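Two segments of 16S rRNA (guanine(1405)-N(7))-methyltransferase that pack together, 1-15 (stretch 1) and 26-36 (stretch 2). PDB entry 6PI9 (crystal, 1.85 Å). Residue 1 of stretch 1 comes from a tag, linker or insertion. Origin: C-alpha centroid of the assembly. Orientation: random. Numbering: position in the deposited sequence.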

ATOM      1  N   GLY A   1     -22.257   7.803  28.015  1.00112.45           N
ATOM      2  CA  GLY A   1     -22.663   7.634  26.633  1.00109.50           C
ATOM      3  C   GLY A   1     -21.687   8.237  25.638  1.00106.93           C
ATOM      4  O   GLY A   1     -20.635   8.763  26.024  1.00109.59           O
ATOM      5  N   MET A   2     -22.042   8.161  24.356  1.00100.90           N
ATOM      6  CA  MET A   2     -21.218   8.679  23.269  1.00 94.41           C
ATOM      7  C   MET A   2     -21.686  10.074  22.849  1.00 89.34           C
ATOM      8  O   MET A   2     -22.887  10.365  22.839  1.00 89.02           O
ATOM      9  N   ASP A   3     -20.729  10.932  22.500  1.00 80.01           N
ATOM     10  CA  ASP A   3     -21.043  12.256  21.973  1.00 75.29           C
ATOM     11  C   ASP A   3     -21.745  12.139  20.618  1.00 65.87           C
ATOM     12  O   ASP A   3     -21.432  11.258  19.816  1.00 57.73           O
ATOM     13  N   GLU A   4     -22.706  13.042  20.367  1.00 66.02           N
ATOM     14  CA  GLU A   4     -23.549  12.944  19.170  1.00 65.68           C
ATOM     15  C   GLU A   4     -22.759  13.264  17.906  1.00 60.63           C
ATOM     16  O   GLU A   4     -22.919  12.595  16.872  1.00 57.15           O
ATOM     17  N   ARG A   5     -21.916  14.291  17.968  1.00 55.72           N
ATOM     18  CA  ARG A   5     -21.043  14.604  16.842  1.00 55.98           C
ATOM     19  C   ARG A   5     -19.997  13.522  16.621  1.00 49.38           C
ATOM     20  O   ARG A   5     -19.604  13.291  15.476  1.00 49.45           O
ATOM     21  N   ALA A   6     -19.531  12.857  17.677  1.00 48.86           N
ATOM     22  CA  ALA A   6     -18.698  11.673  17.453  1.00 48.68           C
ATOM     23  C   ALA A   6     -19.479  10.581  16.734  1.00 48.11           C
ATOM     24  O   ALA A   6     -18.938   9.860  15.880  1.00 42.77           O
ATOM     25  N   GLN A   7     -20.765  10.403  17.088  1.00 50.03           N
ATOM     26  CA  GLN A   7     -21.504   9.311  16.452  1.00 44.74           C
ATOM     27  C   GLN A   7     -21.778   9.634  14.991  1.00 44.22           C
ATOM     28  O   GLN A   7     -21.760   8.739  14.143  1.00 46.75           O
ATOM     29  N   ALA A   8     -21.994  10.912  14.675  1.00 45.88           N
ATOM     30  CA  ALA A   8     -22.189  11.306  13.284  1.00 45.85           C
ATOM     31  C   ALA A   8     -20.948  11.001  12.459  1.00 45.28           C
ATOM     32  O   ALA A   8     -21.045  10.528  11.316  1.00 45.38           O
ATOM     33  N   ALA A   9     -19.767  11.247  13.030  1.00 44.92           N
ATOM     34  CA  ALA A   9     -18.546  10.908  12.307  1.00 42.44           C
ATOM     35  C   ALA A   9     -18.413   9.390  12.139  1.00 42.33           C
ATOM     36  O   ALA A   9     -18.083   8.908  11.047  1.00 41.96           O
ATOM     37  N   LEU A  10     -18.651   8.629  13.206  1.00 40.06           N
ATOM     38  CA  LEU A  10     -18.659   7.168  13.073  1.00 38.17           C
ATOM     39  C   LEU A  10     -19.686   6.728  12.035  1.00 38.19           C
ATOM     40  O   LEU A  10     -19.413   5.851  11.209  1.00 42.57           O
ATOM     41  N   ASP A  11     -20.877   7.329  12.059  1.00 39.67           N
ATOM     42  CA  ASP A  11     -21.903   6.978  11.066  1.00 41.50           C
ATOM     43  C   ASP A  11     -21.420   7.226   9.638  1.00 46.21           C
ATOM     44  O   ASP A  11     -21.728   6.447   8.726  1.00 42.66           O
ATOM     45  N   ALA A  12     -20.670   8.314   9.412  1.00 46.53           N
ATOM     46  CA  ALA A  12     -20.124   8.559   8.083  1.00 48.78           C
ATOM     47  C   ALA A  12     -19.128   7.492   7.683  1.00 48.89           C
ATOM     48  O   ALA A  12     -18.995   7.194   6.491  1.00 49.20           O
ATOM     49  N   LEU A  13     -18.463   6.934   8.627  1.00 44.45           N
ATOM     50  CA  LEU A  13     -17.573   5.906   8.316  1.00 48.26           C
ATOM     51  C   LEU A  13     -18.361   4.635   8.025  1.00 48.28           C
ATOM     52  O   LEU A  13     -18.186   4.022   7.041  1.00 46.07           O
ATOM     53  N   LEU A  14     -19.294   4.301   8.878  1.00 41.29           N
ATOM     54  CA  LEU A  14     -20.023   3.039   8.730  1.00 41.92           C
ATOM     55  C   LEU A  14     -20.884   3.006   7.466  1.00 47.71           C
ATOM     56  O   LEU A  14     -21.195   1.907   6.969  1.00 47.01           O
ATOM     57  N   SER A  15     -21.318   4.174   6.952  1.00 40.09           N
ATOM     58  CA  SER A  15     -22.143   4.206   5.744  1.00 38.83           C
ATOM     59  C   SER A  15     -21.316   4.409   4.471  1.00 44.73           C
ATOM     60  O   SER A  15     -21.899   4.543   3.396  1.00 45.39           O
ATOM     61  N   THR A  26     -14.953  -3.958  13.453  1.00 33.47           N
ATOM     62  CA  THR A  26     -13.594  -3.473  13.216  1.00 34.72           C
ATOM     63  C   THR A  26     -13.561  -1.977  12.924  1.00 36.76           C
ATOM     64  O   THR A  26     -12.718  -1.235  13.473  1.00 35.26           O
ATOM     65  N   VAL A  27     -14.478  -1.514  12.076  1.00 33.76           N
ATOM     66  CA  VAL A  27     -14.579  -0.076  11.811  1.00 32.57           C
ATOM     67  C   VAL A  27     -14.748   0.666  13.130  1.00 37.14           C
ATOM     68  O   VAL A  27     -14.056   1.639  13.417  1.00 35.38           O
ATOM     69  N   ARG A  28     -15.716   0.238  13.935  1.00 33.87           N
ATOM     70  CA  ARG A  28     -15.982   0.899  15.209  1.00 37.40           C
ATOM     71  C   ARG A  28     -14.757   0.859  16.146  1.00 39.11           C
ATOM     72  O   ARG A  28     -14.403   1.869  16.775  1.00 39.37           O
ATOM     73  N   ARG A  29     -14.105  -0.306  16.266  1.00 36.11           N
ATOM     74  CA  ARG A  29     -12.912  -0.405  17.120  1.00 36.59           C
ATOM     75  C   ARG A  29     -11.827   0.581  16.688  1.00 39.17           C
ATOM     76  O   ARG A  29     -11.252   1.313  17.522  1.00 36.21           O
ATOM     77  N   VAL A  30     -11.541   0.638  15.384  1.00 34.03           N
ATOM     78  CA  VAL A  30     -10.501   1.559  14.898  1.00 34.23           C
ATOM     79  C   VAL A  30     -10.892   2.990  15.207  1.00 37.41           C
ATOM     80  O   VAL A  30     -10.082   3.817  15.677  1.00 38.02           O
ATOM     81  N   PHE A  31     -12.153   3.323  14.954  1.00 34.69           N
ATOM     82  CA  PHE A  31     -12.535   4.711  15.196  1.00 33.69           C
ATOM     83  C   PHE A  31     -12.450   5.053  16.686  1.00 34.66           C
ATOM     84  O   PHE A  31     -12.022   6.161  17.061  1.00 36.12           O
ATOM     85  N   MET A  32     -12.914   4.156  17.558  1.00 34.23           N
ATOM     86  CA  MET A  32     -12.881   4.479  18.988  1.00 39.85           C
ATOM     87  C   MET A  32     -11.450   4.547  19.543  1.00 39.95           C
ATOM     88  O   MET A  32     -11.192   5.281  20.513  1.00 42.03           O
ATOM     89  N   GLU A  33     -10.514   3.788  18.966  1.00 34.47           N
ATOM     90  CA  GLU A  33      -9.117   3.932  19.364  1.00 36.58           C
ATOM     91  C   GLU A  33      -8.573   5.308  18.984  1.00 36.01           C
ATOM     92  O   GLU A  33      -7.751   5.890  19.714  1.00 39.13           O
ATOM     93  N   LEU A  34      -9.058   5.879  17.882  1.00 35.92           N
ATOM     94  CA  LEU A  34      -8.516   7.160  17.408  1.00 36.04           C
ATOM     95  C   LEU A  34      -9.260   8.352  17.970  1.00 38.88           C
ATOM     96  O   LEU A  34      -8.674   9.459  18.116  1.00 37.84           O
ATOM     97  N   LEU A  35     -10.528   8.140  18.305  1.00 38.61           N
ATOM     98  CA  LEU A  35     -11.367   9.234  18.778  1.00 40.92           C
ATOM     99  C   LEU A  35     -10.762  10.012  19.919  1.00 39.91           C
ATOM    100  O   LEU A  35     -11.018  11.211  19.983  1.00 45.28           O
ATOM    101  N   PRO A  36     -10.019   9.466  20.867  1.00 41.26           N
ATOM    102  CA  PRO A  36      -9.445  10.356  21.902  1.00 44.12           C
ATOM    103  C   PRO A  36      -8.204  11.109  21.482  1.00 46.00           C
ATOM    104  O   PRO A  36      -7.791  12.021  22.223  1.00 49.48           O
TER

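This is a small, largely apolar helix-helix contact, about 492 Å² summed over both sides, in which one aromatic knob, Phe31, fills a hole lined by small and branched residues, and no hydrogen bond crosses. Helices 4-14 and 26-34 run at 140° to each other with their axes 10.2 Å apart at closest approach, and the register steps from Ala6 opposite Leu35, through Leu10 opposite Phe31, to Leu14 opposite Val27.

Phe31 points toward stretch 1 in the t rotamer (chi2 81°) and sits among Ala6, Ala9, Leu10 and Leu13. Leu10 (t, p) lays its CB over one face of the Phe31 ring, 4.2 Å from the ring centroid, a CH-pi contact. Ala9 CB lies 3.9 Å from Phe31 CZ, and Ala6 O is 3.6 Å from the same atom. Leu13, with chi1 off the wells at -137°, places CD2 3.7 Å from Phe31 CD1.

Toward the C-terminal end of helix 4-14, Val27 (t) takes over, its CG1 meeting Leu13 CG at 4.0 Å and CD2 of Leu14 (m, t) at 3.7 Å. At the other end, Met2 (chi1 t, chi2 142°, between wells) reaches in ahead of the helix: its CE is at the edge of the Phe31 ring, 3.8 Å from Phe31 CE2, and 3.6 Å from SD of Met32 (m, m, m). Leu35 (t, p) adds CD2 at 4.0 Å from Ala6 CB.

Polar side chains stay at the margin. Arg28 contributes its aliphatic stem, CG lying 4.0 Å from Leu10 CD2, while its NH2 passes 3.9 Å from Leu14 CD1. The side-chain hydrogen bonds made between residues of the two stretches each stay within one stretch: Gln7 NE2 donates to Asp11 OD1 at 2.9 Å, and Arg29 NH1 forms a salt bridge with Glu33 OE2 at 3.3 Å.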

ATOM      1  CB  MET A   2     -21.249   7.726  22.065  1.00 93.21           C
ATOM      2  CG  MET A   2     -20.376   8.178  20.883  1.00 95.85           C
ATOM      3  SD  MET A   2     -19.528   6.825  20.038  1.00 94.00           S
ATOM      4  CE  MET A   2     -18.417   7.691  18.944  1.00 90.39           C
ATOM      5  CB  ASP A   3     -19.757  13.076  21.852  1.00 76.67           C
ATOM      6  CG  ASP A   3     -20.016  14.550  21.709  1.00 82.65           C
ATOM      7  OD1 ASP A   3     -21.200  14.936  21.642  1.00 86.41           O
ATOM      8  OD2 ASP A   3     -19.035  15.328  21.678  1.00 85.42           O
ATOM      9  CB  GLU A   4     -24.744  13.895  19.305  1.00 76.66           C
ATOM     10  CG  GLU A   4     -25.651  13.476  20.432  1.00 86.93           C
ATOM     11  CD  GLU A   4     -25.439  14.329  21.679  1.00 97.29           C
ATOM     12  OE1 GLU A   4     -26.413  14.973  22.151  1.00101.21           O
ATOM     13  OE2 GLU A   4     -24.281  14.361  22.174  1.00 97.43           O
ATOM     14  CB  ARG A   5     -20.356  15.945  17.042  1.00 58.00           C
ATOM     15  CG  ARG A   5     -21.314  17.070  17.438  1.00 69.63           C
ATOM     16  CD  ARG A   5     -20.534  18.241  18.040  1.00 79.57           C
ATOM     17  NE  ARG A   5     -19.584  18.826  17.089  1.00 86.08           N
ATOM     18  CZ  ARG A   5     -18.256  18.839  17.243  1.00 89.33           C
ATOM     19  NH1 ARG A   5     -17.678  18.267  18.308  1.00 90.89           N
ATOM     20  NH2 ARG A   5     -17.488  19.403  16.316  1.00 88.95           N
ATOM     21  CB  ALA A   6     -18.175  11.130  18.778  1.00 54.54           C
ATOM     22  CB  GLN A   7     -22.822   9.033  17.196  1.00 47.60           C
ATOM     23  CG  GLN A   7     -23.587   7.829  16.659  1.00 48.77           C
ATOM     24  CD  GLN A   7     -22.892   6.488  16.872  1.00 47.86           C
ATOM     25  OE1 GLN A   7     -22.541   6.122  17.998  1.00 51.12           O
ATOM     26  NE2 GLN A   7     -22.743   5.716  15.788  1.00 44.14           N
ATOM     27  CB  ALA A   8     -22.518  12.793  13.202  1.00 48.18           C
ATOM     28  CB  ALA A   9     -17.330  11.472  13.041  1.00 42.77           C
ATOM     29  CB  LEU A  10     -18.949   6.531  14.433  1.00 39.99           C
ATOM     30  CG  LEU A  10     -19.034   5.005  14.466  1.00 36.84           C
ATOM     31  CD1 LEU A  10     -17.799   4.428  13.788  1.00 37.30           C
ATOM     32  CD2 LEU A  10     -19.150   4.512  15.879  1.00 40.74           C
ATOM     33  CB  ASP A  11     -23.184   7.770  11.329  1.00 42.23           C
ATOM     34  CG  ASP A  11     -23.906   7.313  12.557  1.00 44.02           C
ATOM     35  OD1 ASP A  11     -23.624   6.173  13.022  1.00 45.44           O
ATOM     36  OD2 ASP A  11     -24.784   8.061  13.050  1.00 45.24           O
ATOM     37  CB  ALA A  12     -19.421   9.930   8.000  1.00 51.08           C
ATOM     38  CB  LEU A  13     -16.724   5.738   9.522  1.00 51.26           C
ATOM     39  CG  LEU A  13     -15.254   5.537   9.479  1.00 57.47           C
ATOM     40  CD1 LEU A  13     -14.519   6.303   8.445  1.00 52.23           C
ATOM     41  CD2 LEU A  13     -14.682   5.729  10.828  1.00 59.26           C
ATOM     42  CB  LEU A  14     -20.915   2.791   9.946  1.00 39.95           C
ATOM     43  CG  LEU A  14     -20.151   2.438  11.231  1.00 39.45           C
ATOM     44  CD1 LEU A  14     -21.054   2.526  12.473  1.00 36.51           C
ATOM     45  CD2 LEU A  14     -19.527   0.980  11.056  1.00 41.49           C
ATOM     46  CB  SER A  15     -23.234   5.292   5.853  1.00 42.47           C
ATOM     47  OG  SER A  15     -22.630   6.567   6.014  1.00 50.09           O
ATOM     48  CB  THR A  26     -12.992  -4.277  12.063  1.00 36.45           C
ATOM     49  OG1 THR A  26     -12.957  -5.647  12.511  1.00 35.05           O
ATOM     50  CG2 THR A  26     -11.592  -3.785  11.703  1.00 31.86           C
ATOM     51  CB  VAL A  27     -15.784   0.216  10.878  1.00 34.40           C
ATOM     52  CG1 VAL A  27     -15.927   1.765  10.660  1.00 35.38           C
ATOM     53  CG2 VAL A  27     -15.596  -0.508   9.531  1.00 35.80           C
ATOM     54  CB  ARG A  28     -17.214   0.218  15.822  1.00 43.21           C
ATOM     55  CG  ARG A  28     -17.829   0.919  16.951  1.00 50.39           C
ATOM     56  CD  ARG A  28     -19.153   0.164  17.385  1.00 55.53           C
ATOM     57  NE  ARG A  28     -20.271   0.285  16.439  1.00 57.61           N
ATOM     58  CZ  ARG A  28     -20.703  -0.712  15.662  1.00 63.62           C
ATOM     59  NH1 ARG A  28     -20.107  -1.922  15.700  1.00 58.17           N
ATOM     60  NH2 ARG A  28     -21.750  -0.511  14.858  1.00 66.61           N
ATOM     61  CB  ARG A  29     -12.356  -1.850  17.096  1.00 34.55           C
ATOM     62  CG  ARG A  29     -11.087  -2.013  17.914  1.00 38.55           C
ATOM     63  CD  ARG A  29     -10.422  -3.420  17.802  1.00 38.44           C
ATOM     64  NE  ARG A  29     -10.187  -3.883  16.427  1.00 43.40           N
ATOM     65  CZ  ARG A  29      -9.182  -3.475  15.640  1.00 46.24           C
ATOM     66  NH1 ARG A  29      -8.283  -2.600  16.101  1.00 50.75           N
ATOM     67  NH2 ARG A  29      -9.051  -3.975  14.407  1.00 41.47           N
ATOM     68  CB  VAL A  30     -10.292   1.329  13.388  1.00 40.14           C
ATOM     69  CG1 VAL A  30      -9.516   2.464  12.706  1.00 37.37           C
ATOM     70  CG2 VAL A  30      -9.548   0.002  13.185  1.00 37.22           C
ATOM     71  CB  PHE A  31     -13.939   4.938  14.621  1.00 35.28           C
ATOM     72  CG  PHE A  31     -14.488   6.337  14.870  1.00 36.42           C
ATOM     73  CD1 PHE A  31     -14.118   7.419  14.059  1.00 34.85           C
ATOM     74  CD2 PHE A  31     -15.320   6.563  15.941  1.00 36.32           C
ATOM     75  CE1 PHE A  31     -14.618   8.687  14.301  1.00 39.16           C
ATOM     76  CE2 PHE A  31     -15.810   7.832  16.205  1.00 36.03           C
ATOM     77  CZ  PHE A  31     -15.480   8.883  15.378  1.00 39.59           C
ATOM     78  CB  MET A  32     -13.697   3.442  19.778  1.00 39.32           C
ATOM     79  CG  MET A  32     -15.177   3.472  19.476  1.00 41.60           C
ATOM     80  SD  MET A  32     -15.973   5.078  19.625  1.00 50.46           S
ATOM     81  CE  MET A  32     -15.849   5.365  21.397  1.00 55.49           C
ATOM     82  CB  GLU A  33      -8.275   2.834  18.709  1.00 41.86           C
ATOM     83  CG  GLU A  33      -8.527   1.475  19.285  1.00 56.60           C
ATOM     84  CD  GLU A  33      -7.777   0.360  18.549  1.00 64.47           C
ATOM     85  OE1 GLU A  33      -6.991   0.699  17.635  1.00 69.21           O
ATOM     86  OE2 GLU A  33      -7.999  -0.841  18.870  1.00 64.66           O
ATOM     87  CB  LEU A  34      -8.562   7.208  15.875  1.00 34.55           C
ATOM     88  CG  LEU A  34      -7.614   6.161  15.251  1.00 39.83           C
ATOM     89  CD1 LEU A  34      -7.931   5.945  13.769  1.00 36.60           C
ATOM     90  CD2 LEU A  34      -6.168   6.601  15.429  1.00 44.08           C
ATOM     91  CB  LEU A  35     -12.759   8.734  19.195  1.00 43.22           C
ATOM     92  CG  LEU A  35     -13.677   9.857  19.714  1.00 46.18           C
ATOM     93  CD1 LEU A  35     -13.996  10.868  18.645  1.00 48.90           C
ATOM     94  CD2 LEU A  35     -14.925   9.238  20.200  1.00 45.13           C
ATOM     95  CB  PRO A  36      -9.142   9.410  23.073  1.00 45.89           C
ATOM     96  CG  PRO A  36      -9.168   8.034  22.474  1.00 46.58           C
ATOM     97  CD  PRO A  36     -10.088   8.064  21.319  1.00 38.13           C
TER